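Local coordinates for Rab GDP-dissociation inhibitor (Saccharomyces cerevisiae, PDB 2BCG), which regulates vesicle transport by inhibiting GDP dissociation from the Rab protein Sec4, and extracts GDP-bound Ypt7 from vacuolar membranes, at residues Met260-Leu269 with Gly279-Phe287; Leu291-Lys302 with Arg403-Ser414. All blocks are in the same frame, centred on the assembly; numbering follows the deposited sequence. Where two conformers were deposited one is given.

Contact 1. Residues Met260-Leu269 with Gly279-Phe287; sequences MLDTPIDEVL and GVKTKLGTF
E267 to L269 pair with G279 to K281 as antiparallel strands. Two backbone bonds carry the pairing: K281 N to E267 O, 2.8 Å and nearly straight at 170°, and L269 N to G279 O, 2.7 Å, its donor lying well above the carbonyl plane. Where the pairing ends, the N-H groups of D266 and E267 both turn to K281 O through weak bonds, a classic beta bulge.

Polar side chains secure the turn that follows. K283 holds its CG between the backbone N and the carbonyl carbon (chi1 67°), and its extended chain brings NZ to D262 O at 2.8 Å, while one water links NZ to L261 O. A second water joins K283 N to P264 O. T282 OG1 accepts from L284 N in an ST turn and donates to G285 O, which also takes T282 N and is thus gripped twice.

Apolar contacts flank these bonds. M260 meets L284 tip to tip, SD to CD1, and its CE packs on CZ of F287 at 3.7 Å; M260 SD, 4.8 Å from the F287 ring centroid and oblique to it, makes a Met-aromatic contact. I265 CG2 rests against V280 CG1 at 4.0 Å, and T263 CG2 lies against T282 CB at 3.7 Å. On the sheet face that carries L269, the L269 and T286 side chains cross at about a right angle, with CD1 and CG2 tight at 3.4 Å; a CB on G279 would clash with F287 O.

M260 belongs to the region that interacts with Ypt1, and M260 and L284 each pack on an aromatic side chain of the other protein chain. The three strands 267-271, 276-282 and 285-288 form a beta meander, with a type I turn from T282 to G285 joining the last two, beside the parallel sheet of a Rossmann-like fold.

Contact 2. Residues Leu291-Lys302 with Arg403-Ser414; sequences LVIADPTYFPEK and REDGSKDNIYLS
V292-A294 and I411-L413 run side by side as parallel strands, 411-413 being an outermost strand of the five-stranded parallel sheet of this Rossmann-like fold. The ladder alternates from chain to chain: V292 N to N410 O, Y412 N to V292 O, A294 N to Y412 O and S414 N to A294 O, all 2.9 to 3.0 Å. Helix 424-438 packs against L291 and Y412, whose ring receives L291 CB at its edge, 3.9 Å from CE1. S414 OG hydrogen-bonds to E23 OE1 of helix 21-32.

Beyond A294, the loop and 3-10 segment fold back toward 403-414. R403 N bonds to K302 O at 3.0 Å. K302 is modelled in two conformers; in one of them it bends at chi2 (-86°) and sets NZ on the anti lone pair of D409 OD1, a 3.2 Å salt bridge. The other carboxylate oxygen, OD2, accepts I411 N from above its plane in an Asx turn that leads into the strand. With an alanine at D409, the K302 ammonium is likely to lose this mate and the I411 N-H its acceptor, leaving the entry to the strand less fixed.

On the V292, A294 side of the sheet, L413 CD2 touches F299 CD1 at 3.7 Å, and I411 CG2 sits over the centre of the F299 ring in a CH-pi contact, 3.9 Å from the centroid.

Overall arrangement
The segments of contact 1 both precede those of contact 2 in the chain, and strand 285-288 of the one is followed directly by strand 292-294 of the other. Their centres lie about 16 Å apart. Both belong to the Rossmann-like part: the meander of contact 1 follows strand 258-260 at one border of the parallel sheet, whereas contact 2 joins 292-294 to 411-413 at the opposite border, after 100 residues that supply strands of the mixed sheet. They also touch directly, V268 CG1 against F299 CE2 and I265 CG1 against Y298 CD1. Contact 1 alone reaches the other protein chain; no other protein chain of the assembly touches the segments of contact 2.

Contact 1. Residues Met260-Leu269 with Gly279-Phe287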
# COMPACT_ATOMS: atom_id res chain seq x y z
N MET A 260 2.76 -6.62 16.34
CA MET A 260 2.27 -5.91 17.54
C MET A 260 2.10 -4.44 17.18
O MET A 260 3.04 -3.84 16.65
CB MET A 260 3.24 -6.04 18.71
CG MET A 260 3.36 -7.43 19.23
SD MET A 260 4.77 -7.57 20.34
CE MET A 260 4.68 -9.33 20.74
N LEU A 261 0.92 -3.88 17.40
CA LEU A 261 0.69 -2.44 17.24
C LEU A 261 0.47 -1.78 18.61
O LEU A 261 0.34 -2.47 19.65
CB LEU A 261 -0.51 -2.18 16.35
CG LEU A 261 -0.46 -2.66 14.88
CD1 LEU A 261 -1.83 -2.37 14.29
CD2 LEU A 261 0.66 -2.01 14.07
N ASP A 262 0.43 -0.44 18.62
CA ASP A 262 0.20 0.32 19.87
C ASP A 262 1.12 -0.19 20.99
O ASP A 262 0.72 -0.29 22.15
CB ASP A 262 -1.28 0.18 20.31
CG ASP A 262 -1.70 1.20 21.38
OD1 ASP A 262 -2.68 0.89 22.09
OD2 ASP A 262 -1.11 2.28 21.51
N THR A 263 2.37 -0.47 20.61
CA THR A 263 3.34 -1.07 21.50
C THR A 263 4.61 -0.22 21.48
O THR A 263 5.49 -0.43 20.65
CB THR A 263 3.60 -2.55 21.09
OG1 THR A 263 2.39 -3.30 21.21
CG2 THR A 263 4.66 -3.21 21.96
N PRO A 264 4.67 0.79 22.37
CA PRO A 264 5.89 1.58 22.54
C PRO A 264 7.12 0.71 22.76
O PRO A 264 7.04 -0.34 23.38
CB PRO A 264 5.60 2.38 23.81
CG PRO A 264 4.13 2.62 23.70
CD PRO A 264 3.57 1.28 23.22
N ILE A 265 8.27 1.17 22.27
CA ILE A 265 9.53 0.56 22.65
C ILE A 265 10.01 1.26 23.92
O ILE A 265 10.51 2.37 23.85
CB ILE A 265 10.58 0.68 21.51
CG1 ILE A 265 10.03 0.07 20.20
CG2 ILE A 265 11.92 0.03 21.91
CD1 ILE A 265 9.51 -1.40 20.29
N ASP A 266 9.84 0.60 25.07
CA ASP A 266 10.27 1.15 26.36
C ASP A 266 11.76 1.38 26.39
O ASP A 266 12.22 2.39 26.93
CB ASP A 266 9.90 0.20 27.49
CG ASP A 266 8.40 -0.02 27.63
OD1 ASP A 266 8.06 -1.08 28.21
OD2 ASP A 266 7.60 0.84 27.23
N GLU A 267 12.52 0.42 25.86
CA GLU A 267 13.97 0.44 25.87
C GLU A 267 14.51 -0.43 24.74
O GLU A 267 14.06 -1.56 24.51
CB GLU A 267 14.50 -0.09 27.20
CG GLU A 267 15.98 0.17 27.44
CD GLU A 267 16.48 -0.45 28.74
OE1 GLU A 267 17.73 -0.55 28.90
OE2 GLU A 267 15.64 -0.85 29.57
N VAL A 268 15.50 0.09 24.03
CA VAL A 268 16.29 -0.73 23.12
C VAL A 268 17.46 -1.33 23.90
O VAL A 268 18.10 -0.64 24.68
CB VAL A 268 16.82 0.11 21.93
CG1 VAL A 268 17.59 -0.76 20.99
CG2 VAL A 268 15.64 0.74 21.19
N LEU A 269 17.72 -2.62 23.68
CA LEU A 269 18.78 -3.34 24.40
C LEU A 269 20.01 -3.55 23.52
O LEU A 269 19.89 -3.88 22.34
CB LEU A 269 18.28 -4.67 24.95
CG LEU A 269 17.05 -4.58 25.86
CD1 LEU A 269 16.52 -5.96 26.17
CD2 LEU A 269 17.33 -3.80 27.15
N GLY A 279 17.99 -6.50 21.36
CA GLY A 279 16.53 -6.61 21.51
C GLY A 279 15.80 -5.36 21.95
O GLY A 279 16.36 -4.26 21.95
N VAL A 280 14.53 -5.54 22.33
CA VAL A 280 13.67 -4.43 22.78
C VAL A 280 12.85 -4.87 23.99
O VAL A 280 12.48 -6.05 24.10
CB VAL A 280 12.72 -3.90 21.65
CG1 VAL A 280 13.52 -3.31 20.51
CG2 VAL A 280 11.76 -4.98 21.17
N LYS A 281 12.57 -3.92 24.89
CA LYS A 281 11.65 -4.14 26.00
C LYS A 281 10.35 -3.40 25.71
O LYS A 281 10.35 -2.23 25.31
CB LYS A 281 12.27 -3.64 27.30
CG LYS A 281 11.46 -3.87 28.58
CD LYS A 281 12.21 -3.30 29.82
CE LYS A 281 11.43 -3.47 31.12
NZ LYS A 281 12.31 -3.10 32.30
N THR A 282 9.24 -4.10 25.93
CA THR A 282 7.92 -3.56 25.70
C THR A 282 7.02 -3.94 26.87
O THR A 282 7.42 -4.75 27.71
CB THR A 282 7.32 -4.14 24.39
OG1 THR A 282 6.95 -5.49 24.63
CG2 THR A 282 8.30 -4.08 23.19
N LYS A 283 5.80 -3.37 26.90
CA LYS A 283 4.76 -3.73 27.87
C LYS A 283 4.39 -5.21 27.82
O LYS A 283 3.80 -5.73 28.77
CB LYS A 283 3.50 -2.88 27.62
CG LYS A 283 2.79 -3.18 26.29
CD LYS A 283 1.65 -2.20 26.03
CE LYS A 283 0.89 -2.60 24.77
NZ LYS A 283 -0.19 -1.63 24.44
N LEU A 284 4.71 -5.87 26.71
CA LEU A 284 4.41 -7.30 26.52
C LEU A 284 5.58 -8.23 26.84
O LEU A 284 5.43 -9.45 26.83
CB LEU A 284 3.93 -7.57 25.08
CG LEU A 284 2.62 -6.90 24.64
CD1 LEU A 284 2.30 -7.28 23.20
CD2 LEU A 284 1.47 -7.28 25.57
N GLY A 285 6.74 -7.65 27.12
CA GLY A 285 7.93 -8.44 27.43
C GLY A 285 9.16 -7.97 26.68
O GLY A 285 9.15 -6.95 26.00
N THR A 286 10.23 -8.74 26.83
CA THR A 286 11.49 -8.43 26.20
C THR A 286 11.72 -9.45 25.07
O THR A 286 11.58 -10.66 25.26
CB THR A 286 12.62 -8.42 27.24
OG1 THR A 286 12.37 -7.33 28.15
CG2 THR A 286 13.97 -8.23 26.57
N PHE A 287 12.04 -8.92 23.89
CA PHE A 287 12.20 -9.71 22.67
C PHE A 287 13.59 -9.50 22.12
O PHE A 287 14.09 -8.38 22.14
CB PHE A 287 11.13 -9.32 21.64
CG PHE A 287 9.74 -9.41 22.20
CD1 PHE A 287 8.98 -8.27 22.45
CD2 PHE A 287 9.23 -10.64 22.60
CE1 PHE A 287 7.69 -8.37 23.04
CE2 PHE A 287 7.95 -10.74 23.18
CZ PHE A 287 7.19 -9.60 23.40
O HOH W 1 -1.36 -2.86 22.32
O HOH W 2 5.40 -1.00 25.32

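Contact 2. Residues Leu291-Lys302 with Arg403-Ser414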
# COMPACT_ATOMS: atom_id res chain seq x y z
N LEU A 291 19.50 -8.75 14.76
CA LEU A 291 19.47 -7.47 14.06
C LEU A 291 18.09 -6.83 14.13
O LEU A 291 17.09 -7.51 14.37
CB LEU A 291 19.92 -7.64 12.59
CG LEU A 291 19.08 -8.54 11.68
CD1 LEU A 291 18.28 -7.60 10.81
CD2 LEU A 291 19.90 -9.47 10.80
N VAL A 292 18.07 -5.52 13.90
CA VAL A 292 16.82 -4.76 13.80
C VAL A 292 16.82 -3.99 12.47
O VAL A 292 17.87 -3.52 11.98
CB VAL A 292 16.64 -3.81 15.03
CG1 VAL A 292 17.67 -2.69 15.05
CG2 VAL A 292 15.19 -3.24 15.07
N ILE A 293 15.63 -3.86 11.89
CA ILE A 293 15.36 -2.99 10.72
C ILE A 293 14.32 -1.97 11.22
O ILE A 293 13.34 -2.36 11.85
CB ILE A 293 14.80 -3.81 9.54
CG1 ILE A 293 15.82 -4.88 9.10
CG2 ILE A 293 14.35 -2.88 8.40
CD1 ILE A 293 15.31 -5.82 8.08
N ALA A 294 14.56 -0.68 11.02
CA ALA A 294 13.65 0.31 11.59
C ALA A 294 13.63 1.60 10.81
O ALA A 294 14.56 1.89 10.05
CB ALA A 294 14.03 0.60 13.02
N ASP A 295 12.56 2.37 10.99
CA ASP A 295 12.56 3.72 10.43
C ASP A 295 13.24 4.74 11.36
O ASP A 295 13.49 4.45 12.54
CB ASP A 295 11.14 4.13 9.97
CG ASP A 295 10.22 4.54 11.11
OD1 ASP A 295 10.57 5.35 11.99
OD2 ASP A 295 9.06 4.06 11.09
N PRO A 296 13.60 5.91 10.82
CA PRO A 296 14.30 6.92 11.63
C PRO A 296 13.65 7.31 12.95
O PRO A 296 14.38 7.72 13.89
CB PRO A 296 14.43 8.12 10.66
CG PRO A 296 14.47 7.46 9.26
CD PRO A 296 13.48 6.31 9.40
N THR A 297 12.32 7.20 13.07
CA THR A 297 11.66 7.66 14.31
C THR A 297 12.01 6.79 15.52
O THR A 297 11.81 7.22 16.66
CB THR A 297 10.13 7.74 14.17
OG1 THR A 297 9.59 6.42 14.15
CG2 THR A 297 9.70 8.53 12.90
N TYR A 298 12.52 5.58 15.28
CA TYR A 298 12.91 4.70 16.39
C TYR A 298 14.34 4.91 16.86
O TYR A 298 14.68 4.47 17.96
CB TYR A 298 12.72 3.22 16.01
CG TYR A 298 11.27 2.90 15.90
CD1 TYR A 298 10.51 2.46 17.02
CD2 TYR A 298 10.60 3.12 14.70
CE1 TYR A 298 9.14 2.20 16.91
CE2 TYR A 298 9.21 2.88 14.59
CZ TYR A 298 8.50 2.41 15.69
OH TYR A 298 7.15 2.17 15.60
N PHE A 299 15.16 5.53 16.02
CA PHE A 299 16.60 5.71 16.31
C PHE A 299 17.01 7.08 15.77
O PHE A 299 17.87 7.14 14.88
CB PHE A 299 17.47 4.63 15.67
CG PHE A 299 17.26 3.25 16.22
CD1 PHE A 299 16.33 2.39 15.66
CD2 PHE A 299 18.03 2.80 17.30
CE1 PHE A 299 16.16 1.08 16.17
CE2 PHE A 299 17.85 1.52 17.82
CZ PHE A 299 16.92 0.66 17.26
N PRO A 300 16.43 8.15 16.31
CA PRO A 300 16.74 9.48 15.77
C PRO A 300 18.22 9.84 15.90
O PRO A 300 18.78 10.50 15.01
CB PRO A 300 15.84 10.44 16.58
CG PRO A 300 15.49 9.69 17.84
CD PRO A 300 15.44 8.22 17.41
N GLU A 301 18.85 9.35 16.97
CA GLU A 301 20.29 9.58 17.18
C GLU A 301 21.19 8.95 16.11
O GLU A 301 22.32 9.41 15.91
CB GLU A 301 20.77 9.22 18.60
CG GLU A 301 19.86 8.36 19.46
CD GLU A 301 19.82 6.89 19.06
OE1 GLU A 301 20.86 6.18 19.15
OE2 GLU A 301 18.72 6.44 18.72
N LYS A 302 20.69 7.91 15.42
CA LYS A 302 21.45 7.18 14.42
C LYS A 302 21.17 7.69 13.01
O LYS A 302 21.65 7.08 12.03
CB LYS A 302 21.08 5.69 14.46
CG LYS A 302 21.41 4.97 15.75
CD LYS A 302 22.85 4.46 15.76
CE LYS A 302 23.24 3.96 17.14
NZ LYS A 302 24.54 3.25 17.11
N ARG A 403 22.97 7.51 9.40
CA ARG A 403 24.36 7.96 9.44
C ARG A 403 25.28 6.85 8.91
O ARG A 403 26.28 7.15 8.24
CB ARG A 403 24.70 8.34 10.88
CG ARG A 403 24.03 9.63 11.36
CD ARG A 403 24.40 9.98 12.79
NE ARG A 403 23.60 11.11 13.30
CZ ARG A 403 23.86 12.40 13.05
NH1 ARG A 403 24.91 12.76 12.30
NH2 ARG A 403 23.05 13.34 13.53
N GLU A 404 24.95 5.59 9.20
CA GLU A 404 25.77 4.43 8.81
C GLU A 404 24.89 3.30 8.26
O GLU A 404 23.66 3.34 8.44
CB GLU A 404 26.62 3.93 10.00
CG GLU A 404 27.49 4.98 10.70
CD GLU A 404 28.62 5.54 9.82
OE1 GLU A 404 29.04 4.88 8.84
OE2 GLU A 404 29.10 6.67 10.12
N ASP A 405 25.50 2.32 7.57
CA ASP A 405 24.74 1.32 6.81
C ASP A 405 24.20 0.17 7.66
O ASP A 405 23.50 -0.69 7.16
CB ASP A 405 25.47 0.84 5.54
CG ASP A 405 26.59 -0.16 5.79
OD1 ASP A 405 26.88 -0.54 6.96
OD2 ASP A 405 27.17 -0.60 4.78
N GLY A 406 24.54 0.16 8.95
CA GLY A 406 24.04 -0.82 9.90
C GLY A 406 24.96 -2.00 10.12
O GLY A 406 24.72 -2.81 10.98
N SER A 407 26.03 -2.11 9.34
CA SER A 407 26.91 -3.28 9.48
C SER A 407 27.57 -3.30 10.84
O SER A 407 27.81 -4.38 11.40
CB SER A 407 27.96 -3.32 8.37
OG SER A 407 28.70 -2.11 8.32
N LYS A 408 27.91 -2.12 11.36
CA LYS A 408 28.64 -2.04 12.63
C LYS A 408 27.82 -2.40 13.87
O LYS A 408 28.36 -2.93 14.84
CB LYS A 408 29.24 -0.65 12.84
CG LYS A 408 30.38 -0.31 11.92
CD LYS A 408 30.96 1.02 12.39
CE LYS A 408 31.95 1.58 11.39
NZ LYS A 408 32.18 3.02 11.69
N ASP A 409 26.51 -2.11 13.84
CA ASP A 409 25.66 -2.17 15.05
C ASP A 409 24.42 -3.11 14.82
O ASP A 409 23.67 -3.34 15.76
CB ASP A 409 25.24 -0.74 15.53
CG ASP A 409 24.57 0.08 14.44
OD1 ASP A 409 24.32 1.32 14.63
OD2 ASP A 409 24.31 -0.52 13.39
N ASN A 410 24.28 -3.69 13.62
CA ASN A 410 23.08 -4.47 13.19
C ASN A 410 21.79 -3.67 13.35
O ASN A 410 20.75 -4.24 13.67
CB ASN A 410 23.01 -5.85 13.86
CG ASN A 410 24.11 -6.81 13.37
OD1 ASN A 410 24.52 -6.80 12.19
ND2 ASN A 410 24.58 -7.67 14.28
N ILE A 411 21.88 -2.36 13.14
CA ILE A 411 20.72 -1.46 13.16
C ILE A 411 20.58 -0.86 11.77
O ILE A 411 21.29 0.11 11.39
CB ILE A 411 20.84 -0.39 14.25
CG1 ILE A 411 20.92 -1.06 15.63
CG2 ILE A 411 19.67 0.58 14.19
CD1 ILE A 411 21.32 -0.13 16.75
N TYR A 412 19.67 -1.47 11.02
CA TYR A 412 19.52 -1.23 9.59
C TYR A 412 18.32 -0.29 9.42
O TYR A 412 17.18 -0.66 9.66
CB TYR A 412 19.30 -2.54 8.84
CG TYR A 412 20.51 -3.46 8.94
CD1 TYR A 412 20.58 -4.48 9.93
CD2 TYR A 412 21.61 -3.26 8.13
CE1 TYR A 412 21.73 -5.32 10.04
CE2 TYR A 412 22.77 -4.09 8.24
CZ TYR A 412 22.81 -5.10 9.18
OH TYR A 412 23.91 -5.92 9.28
N LEU A 413 18.62 0.95 9.04
CA LEU A 413 17.60 2.00 9.01
C LEU A 413 17.22 2.38 7.61
O LEU A 413 18.05 2.44 6.68
CB LEU A 413 18.10 3.23 9.76
CG LEU A 413 18.44 2.93 11.23
CD1 LEU A 413 19.15 4.07 11.94
CD2 LEU A 413 17.22 2.44 12.03
N SER A 414 15.93 2.68 7.47
CA SER A 414 15.44 3.18 6.18
C SER A 414 15.58 4.70 6.08
O SER A 414 15.73 5.40 7.10
CB SER A 414 13.96 2.77 6.00
OG SER A 414 13.19 3.28 7.10
O HOH W 3 21.05 12.66 15.15
O HOH W 4 23.28 4.89 11.58